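Local atomic coordinates of cytidine deaminase (Mycobacterium tuberculosis, PDB entry 4WIG), a protein that probably catalyses the zinc-dependent hydrolytic deamination of cytidine and 2'-deoxycytidine to uridine and 2'-deoxyuridine, working as a homotetramer. Residues 9-14 with 75-79; 29-33 with 57-61; 35-41 with 65-71. The protein carries 1 engineered substitution. All blocks are in the same frame, centred on the assembly; numbering follows the deposited sequence.

Interaction 1: 9-14 with 75-79; sequences LRGNAT and ALACV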
ATOM      1  N   LEU A   9      -0.743  -7.805 -27.159  1.00 13.06           N
ATOM      2  CA  LEU A   9      -0.779  -7.368 -25.761  1.00 12.74           C
ATOM      3  C   LEU A   9       0.582  -7.503 -25.102  1.00 12.58           C
ATOM      4  O   LEU A   9       1.036  -6.611 -24.397  1.00 11.89           O
ATOM      5  CB  LEU A   9      -1.798  -8.165 -24.958  1.00 13.15           C
ATOM      6  CG  LEU A   9      -3.226  -7.674 -25.016  1.00 13.73           C
ATOM      7  CD1 LEU A   9      -4.059  -8.587 -24.121  1.00 13.70           C
ATOM      8  CD2 LEU A   9      -3.314  -6.218 -24.567  1.00 13.74           C
ATOM      9  N   ARG A  10       1.223  -8.634 -25.352  1.00 12.52           N
ATOM     10  CA  ARG A  10       2.554  -8.894 -24.836  1.00 13.14           C
ATOM     11  C   ARG A  10       3.547  -7.855 -25.369  1.00 12.51           C
ATOM     12  O   ARG A  10       4.415  -7.377 -24.641  1.00 12.30           O
ATOM     13  CB  ARG A  10       2.973 -10.321 -25.201  1.00 14.11           C
ATOM     14  CG  ARG A  10       3.824 -11.012 -24.159  1.00 15.76           C
ATOM     15  CD  ARG A  10       4.220 -12.423 -24.598  1.00 16.58           C
ATOM     16  NE  ARG A  10       3.300 -13.457 -24.121  1.00 17.33           N
ATOM     17  CZ  ARG A  10       3.498 -14.763 -24.282  1.00 18.54           C
ATOM     18  NH1 ARG A  10       4.572 -15.211 -24.926  1.00 18.57           N
ATOM     19  NH2 ARG A  10       2.620 -15.632 -23.795  1.00 18.86           N
ATOM     20  N   GLY A  11       3.398  -7.477 -26.631  1.00 12.34           N
ATOM     21  CA  GLY A  11       4.268  -6.473 -27.235  1.00 12.40           C
ATOM     22  C   GLY A  11       4.110  -5.104 -26.606  1.00 12.30           C
ATOM     23  O   GLY A  11       5.091  -4.418 -26.318  1.00 11.86           O
ATOM     24  N   ASN A  12       2.860  -4.706 -26.381  1.00 12.29           N
ATOM     25  CA  ASN A  12       2.577  -3.437 -25.744  1.00 12.34           C
ATOM     26  C   ASN A  12       3.047  -3.434 -24.281  1.00 11.66           C
ATOM     27  O   ASN A  12       3.495  -2.400 -23.766  1.00 12.18           O
ATOM     28  CB  ASN A  12       1.075  -3.097 -25.844  1.00 13.00           C
ATOM     29  CG  ASN A  12       0.688  -2.546 -27.207  1.00 14.05           C
ATOM     30  OD1 ASN A  12       0.360  -3.291 -28.137  1.00 16.81           O
ATOM     31  ND2 ASN A  12       0.727  -1.251 -27.337  1.00 14.40           N
ATOM     32  N   ALA A  13       2.944  -4.583 -23.611  1.00 11.44           N
ATOM     33  CA  ALA A  13       3.441  -4.721 -22.246  1.00 11.30           C
ATOM     34  C   ALA A  13       4.967  -4.522 -22.220  1.00 11.37           C
ATOM     35  O   ALA A  13       5.494  -3.817 -21.364  1.00 11.32           O
ATOM     36  CB  ALA A  13       3.074  -6.067 -21.673  1.00 11.30           C
ATOM     37  N   THR A  14       5.652  -5.135 -23.182  1.00 11.32           N
ATOM     38  CA  THR A  14       7.103  -4.992 -23.328  1.00 11.84           C
ATOM     39  C   THR A  14       7.496  -3.528 -23.543  1.00 12.17           C
ATOM     40  O   THR A  14       8.404  -3.006 -22.877  1.00 11.72           O
ATOM     41  CB  THR A  14       7.603  -5.889 -24.484  1.00 12.08           C
ATOM     42  OG1 THR A  14       7.160  -7.229 -24.244  1.00 12.45           O
ATOM     43  CG2 THR A  14       9.117  -5.860 -24.610  1.00 12.06           C
ATOM     44  N   ALA A  75      -8.518  -8.719 -20.870  1.00  9.27           N
ATOM     45  CA  ALA A  75      -7.276  -9.465 -20.982  1.00  8.85           C
ATOM     46  C   ALA A  75      -6.117  -8.564 -20.593  1.00  8.69           C
ATOM     47  O   ALA A  75      -6.140  -7.378 -20.909  1.00  8.67           O
ATOM     48  CB  ALA A  75      -7.106  -9.965 -22.405  1.00  8.64           C
ATOM     49  N   LEU A  76      -5.136  -9.131 -19.895  1.00  8.31           N
ATOM     50  CA  LEU A  76      -3.939  -8.444 -19.486  1.00  8.62           C
ATOM     51  C   LEU A  76      -2.678  -9.321 -19.677  1.00  8.64           C
ATOM     52  O   LEU A  76      -2.676 -10.498 -19.347  1.00  8.41           O
ATOM     53  CB  LEU A  76      -4.068  -8.023 -18.009  1.00  8.79           C
ATOM     54  CG  LEU A  76      -2.892  -7.238 -17.435  1.00  8.93           C
ATOM     55  CD1 LEU A  76      -3.360  -6.144 -16.490  1.00  9.04           C
ATOM     56  CD2 LEU A  76      -1.900  -8.149 -16.729  1.00  9.05           C
ATOM     57  N   ALA A  77      -1.606  -8.719 -20.195  1.00  8.74           N
ATOM     58  CA  ALA A  77      -0.272  -9.327 -20.208  1.00  8.90           C
ATOM     59  C   ALA A  77       0.671  -8.487 -19.349  1.00  9.25           C
ATOM     60  O   ALA A  77       0.640  -7.263 -19.409  1.00  9.36           O
ATOM     61  CB  ALA A  77       0.278  -9.425 -21.637  1.00  8.77           C
ATOM     62  N   CYS A  78       1.498  -9.161 -18.555  1.00  9.43           N
ATOM     63  CA  CYS A  78       2.507  -8.517 -17.710  1.00  9.99           C
ATOM     64  C   CYS A  78       3.853  -9.159 -18.009  1.00 10.00           C
ATOM     65  O   CYS A  78       3.966 -10.372 -18.014  1.00  9.77           O
ATOM     66  CB  CYS A  78       2.169  -8.745 -16.244  1.00 10.49           C
ATOM     67  SG  CYS A  78       3.238  -7.885 -15.077  1.00 11.51           S
ATOM     68  N   VAL A  79       4.861  -8.344 -18.265  1.00 10.39           N
ATOM     69  CA  VAL A  79       6.184  -8.842 -18.610  1.00 10.56           C
ATOM     70  C   VAL A  79       7.262  -8.095 -17.845  1.00 10.76           C
ATOM     71  O   VAL A  79       7.059  -6.965 -17.397  1.00 10.55           O
ATOM     72  CB  VAL A  79       6.463  -8.733 -20.134  1.00 10.52           C
ATOM     73  CG1 VAL A  79       5.404  -9.515 -20.926  1.00 10.63           C
ATOM     74  CG2 VAL A  79       6.503  -7.270 -20.562  1.00 10.83           C
TER
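Helix segment 9-14 lies across strand segment 75-79 with the axes 7.3 Å apart at closest approach and their N-to-C directions 45° apart (signed crossing angle -45°). The backbones come nearest at Arg10 and Ala77, whose CA atoms are 5.4 Å apart. Alternation along the strand turns Ala75, Ala77 and Val79 toward the helix, while Leu76 and Cys78 point away. The small Ala77 and Ala13 permit this closeness: Ala13 CB sits 3.5 Å from Ala77 O and 3.8 Å from Val79 CG2. Leu9 reaches the strand's earlier end, with CD1 3.8 Å from Ala75 CB, and Val79 CG1 meets Arg10 CG at 3.9 Å. No hydrogen bond crosses the interface; the Arg10 guanidinium instead forms a salt bridge with Asp107, and Thr14 OG1 donates to Arg10 O at 2.8 Å, within the helix. This is helix-on-sheet packing in the alpha/beta/alpha sandwich of the cytidine deaminase fold, the N-terminal helix lying on the sheet face opposite the zinc-site helices.

Interaction 2: 29-33 with 57-61; sequences VGAAA and AECAV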
ATOM      1  N   VAL A  29       8.967  -3.617 -14.988  1.00  9.16           N
ATOM      2  CA  VAL A  29       7.781  -4.399 -15.310  1.00  8.74           C
ATOM      3  C   VAL A  29       6.865  -3.538 -16.145  1.00  8.19           C
ATOM      4  O   VAL A  29       6.717  -2.371 -15.863  1.00  7.71           O
ATOM      5  CB  VAL A  29       7.046  -4.872 -14.056  1.00  8.37           C
ATOM      6  CG1 VAL A  29       5.783  -5.634 -14.440  1.00  8.35           C
ATOM      7  CG2 VAL A  29       7.960  -5.746 -13.208  1.00  8.60           C
ATOM      8  N   GLY A  30       6.260  -4.125 -17.179  1.00  8.24           N
ATOM      9  CA  GLY A  30       5.256  -3.427 -17.967  1.00  8.17           C
ATOM     10  C   GLY A  30       4.010  -4.275 -18.076  1.00  8.28           C
ATOM     11  O   GLY A  30       4.093  -5.504 -18.008  1.00  8.20           O
ATOM     12  N   ALA A  31       2.858  -3.633 -18.249  1.00  8.17           N
ATOM     13  CA  ALA A  31       1.636  -4.365 -18.447  1.00  8.22           C
ATOM     14  C   ALA A  31       0.750  -3.666 -19.456  1.00  8.27           C
ATOM     15  O   ALA A  31       0.825  -2.454 -19.620  1.00  8.08           O
ATOM     16  CB  ALA A  31       0.911  -4.550 -17.121  1.00  8.34           C
ATOM     17  N   ALA A  32      -0.074  -4.449 -20.134  1.00  8.42           N
ATOM     18  CA  ALA A  32      -1.019  -3.919 -21.102  1.00  8.69           C
ATOM     19  C   ALA A  32      -2.296  -4.733 -21.035  1.00  8.98           C
ATOM     20  O   ALA A  32      -2.255  -5.955 -20.861  1.00  9.05           O
ATOM     21  CB  ALA A  32      -0.435  -3.974 -22.500  1.00  8.72           C
ATOM     22  N   ALA A  33      -3.428  -4.050 -21.165  1.00  9.15           N
ATOM     23  CA  ALA A  33      -4.721  -4.696 -21.060  1.00  9.50           C
ATOM     24  C   ALA A  33      -5.664  -4.217 -22.143  1.00  9.83           C
ATOM     25  O   ALA A  33      -5.662  -3.030 -22.517  1.00  9.38           O
ATOM     26  CB  ALA A  33      -5.332  -4.455 -19.683  1.00  9.55           C
ATOM     27  N   ALA A  57       2.965  -2.256 -12.098  1.00  8.75           N
ATOM     28  CA  ALA A  57       2.516  -2.021 -13.472  1.00  8.75           C
ATOM     29  C   ALA A  57       1.020  -2.252 -13.657  1.00  8.78           C
ATOM     30  O   ALA A  57       0.345  -1.494 -14.346  1.00  8.37           O
ATOM     31  CB  ALA A  57       3.300  -2.919 -14.434  1.00  8.58           C
ATOM     32  N   GLU A  58       0.524  -3.338 -13.070  1.00  8.99           N
ATOM     33  CA  GLU A  58      -0.861  -3.726 -13.217  1.00  9.31           C
ATOM     34  C   GLU A  58      -1.788  -2.700 -12.565  1.00  9.63           C
ATOM     35  O   GLU A  58      -2.856  -2.407 -13.112  1.00  9.41           O
ATOM     36  CB  GLU A  58      -1.103  -5.125 -12.649  1.00  9.48           C
ATOM     37  CG  GLU A  58      -0.154  -6.185 -13.194  1.00  9.58           C
ATOM     38  CD  GLU A  58       1.088  -6.374 -12.337  1.00  9.81           C
ATOM     39  OE1 GLU A  58       1.878  -5.414 -12.179  1.00  9.89           O
ATOM     40  OE2 GLU A  58       1.296  -7.494 -11.828  1.00 10.41           O
ATOM     41  N   CYS A  59      -1.376  -2.142 -11.427  1.00  9.92           N
ATOM     42  CA  CYS A  59      -2.110  -1.032 -10.820  1.00 10.48           C
ATOM     43  C   CYS A  59      -2.079   0.208 -11.701  1.00 10.12           C
ATOM     44  O   CYS A  59      -3.079   0.903 -11.807  1.00 10.32           O
ATOM     45  CB  CYS A  59      -1.574  -0.692  -9.431  1.00 11.09           C
ATOM     46  SG  CYS A  59      -1.962  -1.986  -8.231  1.00 13.03           S
ATOM     47  N   ALA A  60      -0.931   0.477 -12.324  1.00 10.04           N
ATOM     48  CA  ALA A  60      -0.819   1.573 -13.286  1.00  9.93           C
ATOM     49  C   ALA A  60      -1.807   1.384 -14.462  1.00  9.79           C
ATOM     50  O   ALA A  60      -2.408   2.350 -14.925  1.00  9.46           O
ATOM     51  CB  ALA A  60       0.614   1.708 -13.792  1.00 10.16           C
ATOM     52  N   VAL A  61      -1.974   0.142 -14.929  1.00  9.64           N
ATOM     53  CA  VAL A  61      -2.983  -0.168 -15.949  1.00  9.39           C
ATOM     54  C   VAL A  61      -4.401   0.237 -15.524  1.00  9.35           C
ATOM     55  O   VAL A  61      -5.164   0.808 -16.318  1.00  9.78           O
ATOM     56  CB  VAL A  61      -2.951  -1.671 -16.325  1.00  9.40           C
ATOM     57  CG1 VAL A  61      -4.202  -2.097 -17.071  1.00  9.34           C
ATOM     58  CG2 VAL A  61      -1.707  -1.971 -17.152  1.00  9.42           C
TER
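Val61, Ala31 and Ala57 carry this contact, a strand laid on the first turn of a helix. The two axes approach to 7.2 Å and run in roughly the same direction, 34° apart. Val61 gives up the most surface. Its CG2 lies 3.7 Å from Ala31 CB and 3.6 Å from Ala31 O, and its CG1 reaches on to Ala33 CB at 3.7 Å, so the valine sits between two strand residues whose side chains point to the same face. One turn earlier, Ala57 does the same with a single methyl: its CB is 3.7 Å from Val29 CG1 and 3.9 Å from Ala31 CB. Ala31 therefore meets both helix residues, and its small side chain lets strand and helix come close; the CA atoms of Gly30 and Ala57 are only 5.4 Å apart. Ala32 points to the other face of the sheet.

Glu58 stands beside this packing. Its CG comes 4.4 Å from Ala31 CB, while the nearest atom of its side chain is about 4 Å from the bound zinc, which is held by Cys56, Cys89 and Cys92. Glu58 is probably the proton donor of the reaction, as in related deaminases. Cys59 and Ala60, which do not touch the strand, pack on Leu55 and Cys63 of a second subunit, respectively.

No hydrogen bond joins the two segments, and the contact is essentially apolar. The close fit of methyl groups probably helps to set the start of the helix, and so Glu58, beside the metal.

Interaction 3: 35-41 with 65-71; sequences VDDGRVV and LHSTGGG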
ATOM      1  N   VAL A  35      -9.359  -3.435 -23.062  0.96 12.08           N
ATOM      2  CA  VAL A  35     -10.573  -2.948 -22.411  0.96 12.73           C
ATOM      3  C   VAL A  35     -11.773  -3.383 -23.248  0.96 13.56           C
ATOM      4  O   VAL A  35     -11.625  -3.683 -24.442  0.96 13.75           O
ATOM      5  CB  VAL A  35     -10.521  -1.417 -22.256  0.96 12.59           C
ATOM      6  CG1 VAL A  35     -11.683  -0.913 -21.406  0.96 12.62           C
ATOM      7  CG2 VAL A  35      -9.186  -1.000 -21.642  0.96 12.56           C
ATOM      8  N   ASP A  36     -12.950  -3.468 -22.626  1.00 14.24           N
ATOM      9  CA  ASP A  36     -14.149  -3.924 -23.350  1.00 15.72           C
ATOM     10  C   ASP A  36     -14.686  -3.039 -24.481  1.00 16.26           C
ATOM     11  O   ASP A  36     -15.604  -3.459 -25.194  1.00 16.99           O
ATOM     12  CB  ASP A  36     -15.279  -4.257 -22.366  1.00 16.61           C
ATOM     13  CG  ASP A  36     -15.717  -3.071 -21.525  1.00 17.34           C
ATOM     14  OD1 ASP A  36     -16.688  -3.241 -20.764  1.00 19.50           O
ATOM     15  OD2 ASP A  36     -15.105  -1.988 -21.580  1.00 17.74           O
ATOM     16  N   ASP A  37     -14.133  -1.844 -24.661  1.00 16.13           N
ATOM     17  CA  ASP A  37     -14.435  -1.031 -25.851  1.00 16.39           C
ATOM     18  C   ASP A  37     -13.400  -1.251 -26.959  1.00 16.16           C
ATOM     19  O   ASP A  37     -13.459  -0.603 -28.012  1.00 16.79           O
ATOM     20  CB  ASP A  37     -14.516   0.451 -25.488  1.00 16.51           C
ATOM     21  CG  ASP A  37     -13.162   1.048 -25.174  1.00 17.08           C
ATOM     22  OD1 ASP A  37     -13.033   2.285 -25.222  1.00 17.98           O
ATOM     23  OD2 ASP A  37     -12.223   0.281 -24.878  1.00 16.84           O
ATOM     24  N   GLY A  38     -12.446  -2.148 -26.709  1.00 15.39           N
ATOM     25  CA  GLY A  38     -11.432  -2.504 -27.683  1.00 14.72           C
ATOM     26  C   GLY A  38     -10.134  -1.718 -27.616  1.00 14.46           C
ATOM     27  O   GLY A  38      -9.217  -2.022 -28.368  1.00 14.44           O
ATOM     28  N   ARG A  39     -10.036  -0.704 -26.752  1.00 13.96           N
ATOM     29  CA  ARG A  39      -8.777   0.042 -26.632  1.00 13.84           C
ATOM     30  C   ARG A  39      -7.825  -0.730 -25.741  1.00 13.19           C
ATOM     31  O   ARG A  39      -8.241  -1.623 -25.005  1.00 12.83           O
ATOM     32  CB  ARG A  39      -8.970   1.473 -26.108  1.00 13.97           C
ATOM     33  CG  ARG A  39      -9.239   1.593 -24.617  1.00 14.28           C
ATOM     34  CD  ARG A  39      -9.450   3.036 -24.183  1.00 14.45           C
ATOM     35  NE  ARG A  39      -9.582   3.181 -22.736  1.00 14.59           N
ATOM     36  CZ  ARG A  39     -10.676   2.911 -22.020  1.00 14.83           C
ATOM     37  NH1 ARG A  39     -11.793   2.457 -22.588  1.00 15.02           N
ATOM     38  NH2 ARG A  39     -10.661   3.106 -20.713  1.00 15.23           N
ATOM     39  N   VAL A  40      -6.546  -0.392 -25.834  1.00 12.82           N
ATOM     40  CA  VAL A  40      -5.525  -1.000 -24.996  1.00 12.56           C
ATOM     41  C   VAL A  40      -4.945   0.071 -24.072  1.00 12.30           C
ATOM     42  O   VAL A  40      -4.658   1.183 -24.507  1.00 12.10           O
ATOM     43  CB  VAL A  40      -4.420  -1.657 -25.850  1.00 12.83           C
ATOM     44  CG1 VAL A  40      -3.229  -2.078 -24.990  1.00 12.97           C
ATOM     45  CG2 VAL A  40      -4.982  -2.868 -26.583  1.00 12.77           C
ATOM     46  N   VAL A  41      -4.791  -0.265 -22.795  1.00 11.76           N
ATOM     47  CA  VAL A  41      -4.184   0.647 -21.827  1.00 11.58           C
ATOM     48  C   VAL A  41      -2.928  -0.010 -21.270  1.00 11.29           C
ATOM     49  O   VAL A  41      -2.837  -1.236 -21.248  1.00 11.07           O
ATOM     50  CB  VAL A  41      -5.173   1.011 -20.698  1.00 11.70           C
ATOM     51  CG1 VAL A  41      -6.330   1.802 -21.278  1.00 11.75           C
ATOM     52  CG2 VAL A  41      -5.697  -0.228 -19.983  1.00 11.91           C
ATOM     53  N   LEU A  65      -6.925   2.875 -17.077  1.00 10.92           N
ATOM     54  CA  LEU A  65      -8.297   2.487 -17.409  1.00 11.15           C
ATOM     55  C   LEU A  65      -9.274   3.606 -17.054  1.00 11.37           C
ATOM     56  O   LEU A  65     -10.118   4.002 -17.867  1.00 11.34           O
ATOM     57  CB  LEU A  65      -8.675   1.196 -16.677  1.00 10.91           C
ATOM     58  CG  LEU A  65     -10.128   0.741 -16.690  1.00 10.79           C
ATOM     59  CD1 LEU A  65     -10.599   0.452 -18.104  1.00 10.64           C
ATOM     60  CD2 LEU A  65     -10.303  -0.489 -15.810  1.00 10.92           C
ATOM     61  N   HIS A  66      -9.157   4.116 -15.836  1.00 12.10           N
ATOM     62  CA  HIS A  66     -10.105   5.106 -15.337  1.00 12.81           C
ATOM     63  C   HIS A  66      -9.770   6.543 -15.697  1.00 14.19           C
ATOM     64  O   HIS A  66     -10.583   7.438 -15.473  1.00 16.18           O
ATOM     65  CB  HIS A  66     -10.336   4.896 -13.845  1.00 12.50           C
ATOM     66  CG  HIS A  66     -11.068   3.622 -13.576  1.00 12.19           C
ATOM     67  ND1 HIS A  66     -12.353   3.412 -14.024  1.00 12.30           N
ATOM     68  CD2 HIS A  66     -10.669   2.459 -13.017  1.00 11.92           C
ATOM     69  CE1 HIS A  66     -12.736   2.192 -13.701  1.00 12.20           C
ATOM     70  NE2 HIS A  66     -11.731   1.592 -13.093  1.00 12.03           N
ATOM     71  N   SER A  67      -8.600   6.752 -16.290  1.00 15.09           N
ATOM     72  CA  SER A  67      -8.230   8.046 -16.857  1.00 16.25           C
ATOM     73  C   SER A  67      -8.612   8.176 -18.330  1.00 16.58           C
ATOM     74  O   SER A  67      -8.529   9.266 -18.893  1.00 17.14           O
ATOM     75  CB  SER A  67      -6.728   8.252 -16.709  1.00 17.01           C
ATOM     76  OG  SER A  67      -6.390   8.351 -15.344  1.00 18.22           O
ATOM     77  N   THR A  68      -9.015   7.068 -18.949  1.00 16.53           N
ATOM     78  CA  THR A  68      -9.276   7.026 -20.383  1.00 16.74           C
ATOM     79  C   THR A  68     -10.705   6.597 -20.714  1.00 16.84           C
ATOM     80  O   THR A  68     -10.978   6.152 -21.828  1.00 17.98           O
ATOM     81  CB  THR A  68      -8.260   6.092 -21.096  1.00 16.90           C
ATOM     82  OG1 THR A  68      -8.286   4.779 -20.518  1.00 16.45           O
ATOM     83  CG2 THR A  68      -6.851   6.664 -20.996  1.00 16.76           C
ATOM     84  N   GLY A  69     -11.617   6.726 -19.751  1.00 16.42           N
ATOM     85  CA  GLY A  69     -13.036   6.467 -19.996  1.00 16.17           C
ATOM     86  C   GLY A  69     -13.642   5.333 -19.201  1.00 15.82           C
ATOM     87  O   GLY A  69     -14.839   5.064 -19.312  1.00 15.74           O
ATOM     88  N   GLY A  70     -12.829   4.653 -18.396  1.00 14.82           N
ATOM     89  CA  GLY A  70     -13.320   3.560 -17.584  1.00 14.67           C
ATOM     90  C   GLY A  70     -13.643   2.338 -18.418  1.00 14.93           C
ATOM     91  O   GLY A  70     -13.190   2.208 -19.560  1.00 14.90           O
ATOM     92  N   GLY A  71     -14.436   1.448 -17.838  1.00 15.25           N
ATOM     93  CA  GLY A  71     -14.824   0.208 -18.492  1.00 15.15           C
ATOM     94  C   GLY A  71     -14.316  -1.001 -17.732  1.00 14.85           C
ATOM     95  O   GLY A  71     -13.954  -0.904 -16.559  1.00 14.91           O
TER
HETATM   96  O   HOH W   1     -14.659   2.025 -22.062  1.00 33.62           O
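Arg39 reaches from the hairpin 35-41 into the loop that follows helix 57-67, and its guanidinium is satisfied on several sides. Arg39 NE and NH2 both donate to Thr68 OG1, at 3.0 and 2.9 Å, and NH2 donates to Gly70 O at 2.9 Å. The bond from Arg39 NH1 to Gly70 O, 3.3 Å, is weak, but a water accepts from NH1 and donates to the same carbonyl, both at 2.9 Å. A salt bridge from Arg39 NH1 to Asp37 OD1 (2.9 Å) balances the charge. Asp37 OD2 accepts from Arg39 N at 3.0 Å, an Asx turn overlapping the type I turn closed by Gly38 N to Val35 O (2.9 Å). Thr68 OG1 is tied to Ala64 O, and Gly70 N donates to Leu65 O (2.8 Å).

Val35 CG1 touches Leu65 CD1 at 3.7 Å and Val41 CG1 lies 3.6 Å from Thr68 OG1. Gly71 CA comes 3.8 Å from Asp36 OD2, weakly hydrogen-bonded to Arg72 N; a side chain on residue 71 would clash.

The contact joins the turn between strands 29-35 and 40-44 to the connection from helix 57-67 to strand 73-80, with His66 and Ser67 meeting Cys44 and Thr42 of a second subunit.

How the interactions relate
The central sheet ties the three contacts together. Interactions 1 and 2 are buried and apolar, packing helices on opposite faces of neighbouring strands, probably hydrogen-bonded through Ala77 N to Ala32 O (2.9 Å) and Val79 N to Gly30 O (3.0 Å). Interaction 3 shares helix 57-67 with interaction 2 but takes its far end, the contact centres lying about 13 Å apart. There the packing continues from Val61 CG1 to Val41 CG2 (3.8 Å), then gives way at the partly exposed edge to charge, carbonyls and water. Interactions 1 and 3 meet lightly, Leu9 CD2 lying 4.2 Å from Val40 CG1. Interactions 2 and 3 also border a second subunit; interaction 1 touches none.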